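Local coordinates for pectate lyase/Amb allergen (Acidovorax citrulli, PDB 4HWV), which probably cleaves pectate by calcium-dependent beta-elimination, as a secreted member of polysaccharide lyase family 1, at residues Gly186-Pro191 and Val231-His236; Asn318-Lys323 and Ala417-Ser422. All blocks are in the same frame, centred on the assembly; numbering follows the deposited sequence.

Contact 1: Gly186-Pro191 and Val231-His236; sequences GTPDAP and VAHASH
His233 lies against the backbone of Thr187 and Pro188, where two successive coils of the right-handed parallel beta-helix turn a corner. Residues 186-191 join strand 182-185 to strand 192-198. Residues 231-236 make the matching corner one coil further on.

The main interaction is CH-pi. Pro188 CA sits over the centre of the imidazole, 3.8 Å from the ring centroid and 12° off the ring normal. The flat Thr187-Pro188 peptide extends the cover on the same face, with Pro188 N 3.6 Å from His233 CD2. His233 has CG anti to its carbonyl carbon (chi1 -61°), which carries the ring out to Pro188. A type I turn from Thr187 to Ala190 shapes the loop, and Thr187 OG1 donates to Asp189 OD1 within it.

A weaker polar contact lies at the backbone. Gly186 CA approaches His233 O at 3.5 Å in a nearly straight CA-H...O contact. Pro191 CA packs against the same oxygen at 3.3 Å, in van der Waals contact. His233 is also joined to Val192 by a backbone hydrogen bond, which continues the pairing between coils.

No direct hydrogen bond links the two segments. One water bridges them instead, donating to Gly186 O at 3.0 Å and accepting from Ala232 N at 2.9 Å.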
# COMPACT_ATOMS: atom_id res chain seq x y z
N GLY A 186 -29.05 -1.14 -0.10
CA GLY A 186 -30.30 -0.50 -0.46
C GLY A 186 -30.08 0.71 -1.35
O GLY A 186 -29.02 1.35 -1.35
N THR A 187 -31.09 1.01 -2.15
CA THR A 187 -31.06 2.18 -3.02
C THR A 187 -32.35 2.97 -2.76
O THR A 187 -33.30 2.44 -2.17
CB THR A 187 -30.95 1.78 -4.51
OG1 THR A 187 -32.09 0.98 -4.86
CG2 THR A 187 -29.69 0.98 -4.78
N PRO A 188 -32.41 4.24 -3.20
CA PRO A 188 -33.61 5.02 -2.87
C PRO A 188 -34.88 4.45 -3.46
O PRO A 188 -35.92 4.55 -2.83
CB PRO A 188 -33.33 6.40 -3.48
CG PRO A 188 -32.07 6.29 -4.24
CD PRO A 188 -31.34 5.07 -3.78
N ASP A 189 -34.78 3.84 -4.63
CA ASP A 189 -35.94 3.23 -5.27
C ASP A 189 -36.34 1.89 -4.65
O ASP A 189 -37.45 1.43 -4.85
CB ASP A 189 -35.69 3.04 -6.76
CG ASP A 189 -34.48 2.16 -7.04
OD1 ASP A 189 -33.38 2.53 -6.59
OD2 ASP A 189 -34.66 1.09 -7.68
N ALA A 190 -35.41 1.27 -3.92
CA ALA A 190 -35.65 -0.06 -3.37
C ALA A 190 -34.86 -0.28 -2.08
O ALA A 190 -33.79 -0.90 -2.09
CB ALA A 190 -35.30 -1.15 -4.40
N PRO A 191 -35.39 0.23 -0.96
CA PRO A 191 -34.73 -0.01 0.32
C PRO A 191 -34.79 -1.49 0.65
O PRO A 191 -35.62 -2.23 0.12
CB PRO A 191 -35.58 0.80 1.30
CG PRO A 191 -36.21 1.85 0.46
CD PRO A 191 -36.52 1.16 -0.83
N VAL A 231 -24.55 2.59 3.97
CA VAL A 231 -25.81 2.11 4.52
C VAL A 231 -26.79 3.28 4.61
O VAL A 231 -26.92 3.92 5.65
CB VAL A 231 -25.61 1.46 5.90
CG1 VAL A 231 -26.87 0.70 6.31
CG2 VAL A 231 -24.40 0.52 5.88
N ALA A 232 -27.45 3.57 3.49
CA ALA A 232 -28.40 4.69 3.43
C ALA A 232 -29.84 4.21 3.34
O ALA A 232 -30.76 4.96 3.65
CB ALA A 232 -28.06 5.62 2.23
N HIS A 233 -30.04 2.96 2.94
CA HIS A 233 -31.39 2.44 2.66
C HIS A 233 -31.52 1.00 3.08
O HIS A 233 -32.20 0.22 2.42
CB HIS A 233 -31.77 2.61 1.18
CG HIS A 233 -31.79 4.03 0.74
ND1 HIS A 233 -32.80 4.90 1.09
CD2 HIS A 233 -30.90 4.76 0.02
CE1 HIS A 233 -32.53 6.10 0.60
NE2 HIS A 233 -31.39 6.04 -0.06
N ALA A 234 -30.89 0.66 4.19
CA ALA A 234 -30.99 -0.69 4.75
C ALA A 234 -31.24 -0.64 6.23
O ALA A 234 -30.67 0.19 6.94
CB ALA A 234 -29.73 -1.51 4.48
N SER A 235 -32.09 -1.55 6.70
CA SER A 235 -32.35 -1.77 8.12
C SER A 235 -31.91 -3.18 8.47
O SER A 235 -32.13 -4.10 7.68
CB SER A 235 -33.84 -1.65 8.41
OG SER A 235 -34.14 -1.93 9.76
N HIS A 236 -31.34 -3.38 9.66
CA HIS A 236 -30.95 -4.72 10.16
C HIS A 236 -29.75 -5.28 9.41
O HIS A 236 -29.88 -6.09 8.48
CB HIS A 236 -32.14 -5.67 10.25
CG HIS A 236 -33.03 -5.36 11.39
ND1 HIS A 236 -34.10 -4.49 11.29
CD2 HIS A 236 -32.97 -5.73 12.69
CE1 HIS A 236 -34.69 -4.39 12.46
NE2 HIS A 236 -34.02 -5.12 13.33
O HOH W 1 -27.43 2.62 0.80

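Contact 2: Asn318-Lys323 and Ala417-Ser422; sequences NPRMLK and ASECAS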
# COMPACT_ATOMS: atom_id res chain seq x y z
N ASN A 318 -32.84 12.36 10.54
CA ASN A 318 -33.99 11.77 11.19
C ASN A 318 -33.56 11.05 12.45
O ASN A 318 -32.87 10.03 12.37
CB ASN A 318 -34.68 10.81 10.21
CG ASN A 318 -35.99 10.25 10.73
OD1 ASN A 318 -36.20 10.13 11.95
ND2 ASN A 318 -36.88 9.90 9.81
N PRO A 319 -33.94 11.58 13.63
CA PRO A 319 -33.51 10.98 14.90
C PRO A 319 -34.21 9.67 15.24
O PRO A 319 -33.98 9.13 16.32
CB PRO A 319 -33.87 12.05 15.93
CG PRO A 319 -35.05 12.75 15.34
CD PRO A 319 -34.80 12.76 13.84
N ARG A 320 -35.04 9.16 14.33
CA ARG A 320 -35.64 7.83 14.47
C ARG A 320 -34.87 6.77 13.68
O ARG A 320 -35.17 5.58 13.75
CB ARG A 320 -37.11 7.88 14.07
CG ARG A 320 -37.85 8.90 14.93
CD ARG A 320 -39.26 9.22 14.48
NE ARG A 320 -39.83 10.18 15.41
CZ ARG A 320 -40.90 10.94 15.17
NH1 ARG A 320 -41.52 10.85 14.00
NH2 ARG A 320 -41.34 11.80 16.09
N MET A 321 -33.85 7.22 12.94
CA MET A 321 -32.98 6.35 12.16
C MET A 321 -31.58 6.32 12.79
O MET A 321 -31.35 6.87 13.86
CB MET A 321 -32.87 6.89 10.73
CG MET A 321 -34.22 6.97 10.00
SD MET A 321 -34.85 5.33 9.62
CE MET A 321 -36.55 5.70 9.17
N LEU A 322 -30.65 5.66 12.11
CA LEU A 322 -29.22 5.74 12.45
C LEU A 322 -28.89 5.11 13.81
O LEU A 322 -27.96 5.55 14.50
CB LEU A 322 -28.71 7.19 12.35
CG LEU A 322 -29.09 7.93 11.06
CD1 LEU A 322 -28.57 9.36 11.13
CD2 LEU A 322 -28.61 7.23 9.78
N LYS A 323 -29.62 4.06 14.16
CA LYS A 323 -29.27 3.31 15.36
C LYS A 323 -28.15 2.34 15.04
O LYS A 323 -28.33 1.41 14.23
CB LYS A 323 -30.49 2.55 15.88
CG LYS A 323 -31.57 3.49 16.43
CD LYS A 323 -32.86 2.72 16.73
CE LYS A 323 -33.93 3.54 17.46
NZ LYS A 323 -34.34 4.71 16.66
N ALA A 417 -38.70 17.49 21.21
CA ALA A 417 -37.55 18.01 21.95
C ALA A 417 -36.61 16.90 22.43
O ALA A 417 -35.40 17.01 22.25
CB ALA A 417 -38.00 18.86 23.12
N SER A 418 -37.16 15.83 23.01
CA SER A 418 -36.30 14.75 23.50
C SER A 418 -35.55 14.06 22.36
O SER A 418 -34.38 13.74 22.49
CB SER A 418 -37.10 13.73 24.32
OG SER A 418 -38.12 13.11 23.55
N GLU A 419 -36.23 13.85 21.24
CA GLU A 419 -35.60 13.19 20.10
C GLU A 419 -34.55 14.08 19.44
O GLU A 419 -33.70 13.59 18.71
CB GLU A 419 -36.63 12.78 19.07
CG GLU A 419 -37.61 11.73 19.56
CD GLU A 419 -38.65 11.41 18.51
OE1 GLU A 419 -38.44 10.45 17.73
OE2 GLU A 419 -39.68 12.12 18.46
N CYS A 420 -34.61 15.38 19.71
CA CYS A 420 -33.68 16.32 19.08
C CYS A 420 -32.50 16.70 19.97
O CYS A 420 -31.62 17.43 19.55
CB CYS A 420 -34.45 17.54 18.57
SG CYS A 420 -35.67 17.05 17.33
N ALA A 421 -32.48 16.18 21.20
CA ALA A 421 -31.37 16.45 22.08
C ALA A 421 -30.08 15.84 21.54
O ALA A 421 -30.10 14.83 20.83
CB ALA A 421 -31.66 15.90 23.48
N SER A 422 -28.95 16.47 21.88
CA SER A 422 -27.62 15.96 21.59
C SER A 422 -27.04 15.53 22.92
O SER A 422 -26.83 16.37 23.79
CB SER A 422 -26.73 17.06 21.00
OG SER A 422 -27.28 17.61 19.81
O HOH W 2 -36.27 8.90 18.09
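Pro319 and Arg320 both meet Glu419, but in different ways. Pro319 packs against its backbone and CB, while Arg320 grips its carboxylate.

The tightly packed part is at Pro319, which is buried. Its CB lies 3.2 Å from Glu419 O, and its CG is 4.1 Å from Glu419 CB. The two side chains cross at about a right angle. Phe415 also touches Pro319, and Glu419 O takes a hydrogen bond from Lys376 NZ. Next in the chain, Cys420 is tied to Cys411 by a disulfide, which links the short helix 417-420 to helix 405-414.

The looser side faces solvent. There Arg320 is exposed and reaches out with its chain extended from CG to NE. It holds Glu419 side-on through two nitrogens. NE donates to OE1 at 2.7 Å, and NH2 donates to OE2 at 2.9 Å. Both bonds are nearly straight, and both oxygens use their syn lone pairs. The guanidinium and carboxylate planes are only 18° apart. A water joins Pro319 O to Glu419 OE1, donating to both.

An Asx turn sets the base of the arginine: Asn318 OD1 accepts from Arg320 N at 2.8 Å. It sits within a type I turn from Asn318 to Met321.

The contact joins the loop before strand 324-327 of the beta-helix to the helix 417-420. Ser416 OG adds a further bond to Glu419 OE2. With both oxygens engaged and the two planes nearly aligned, the carboxylate is restrained in rotation and its negative charge is probably stabilised.

How the contacts relate
Contact 1 and contact 2 follow one another along the chain: the first closes before the second opens. Their centres are about 19 Å apart, and their nearest atoms are about 6 Å apart without touching. Asn288 connects their surroundings, since its backbone pairs with Ala234 of contact 1 and its OD1 accepts from Lys323 N of contact 2. The calcium ion bound by Asp227, Asp278 and Asp282 lies about 12 Å from the His233 side chain of contact 1. That side chain is about 11 Å from those of Asp227 and Asp282. Contact 2 lies away from the annotated sites. Neither contact supplies a calcium ligand.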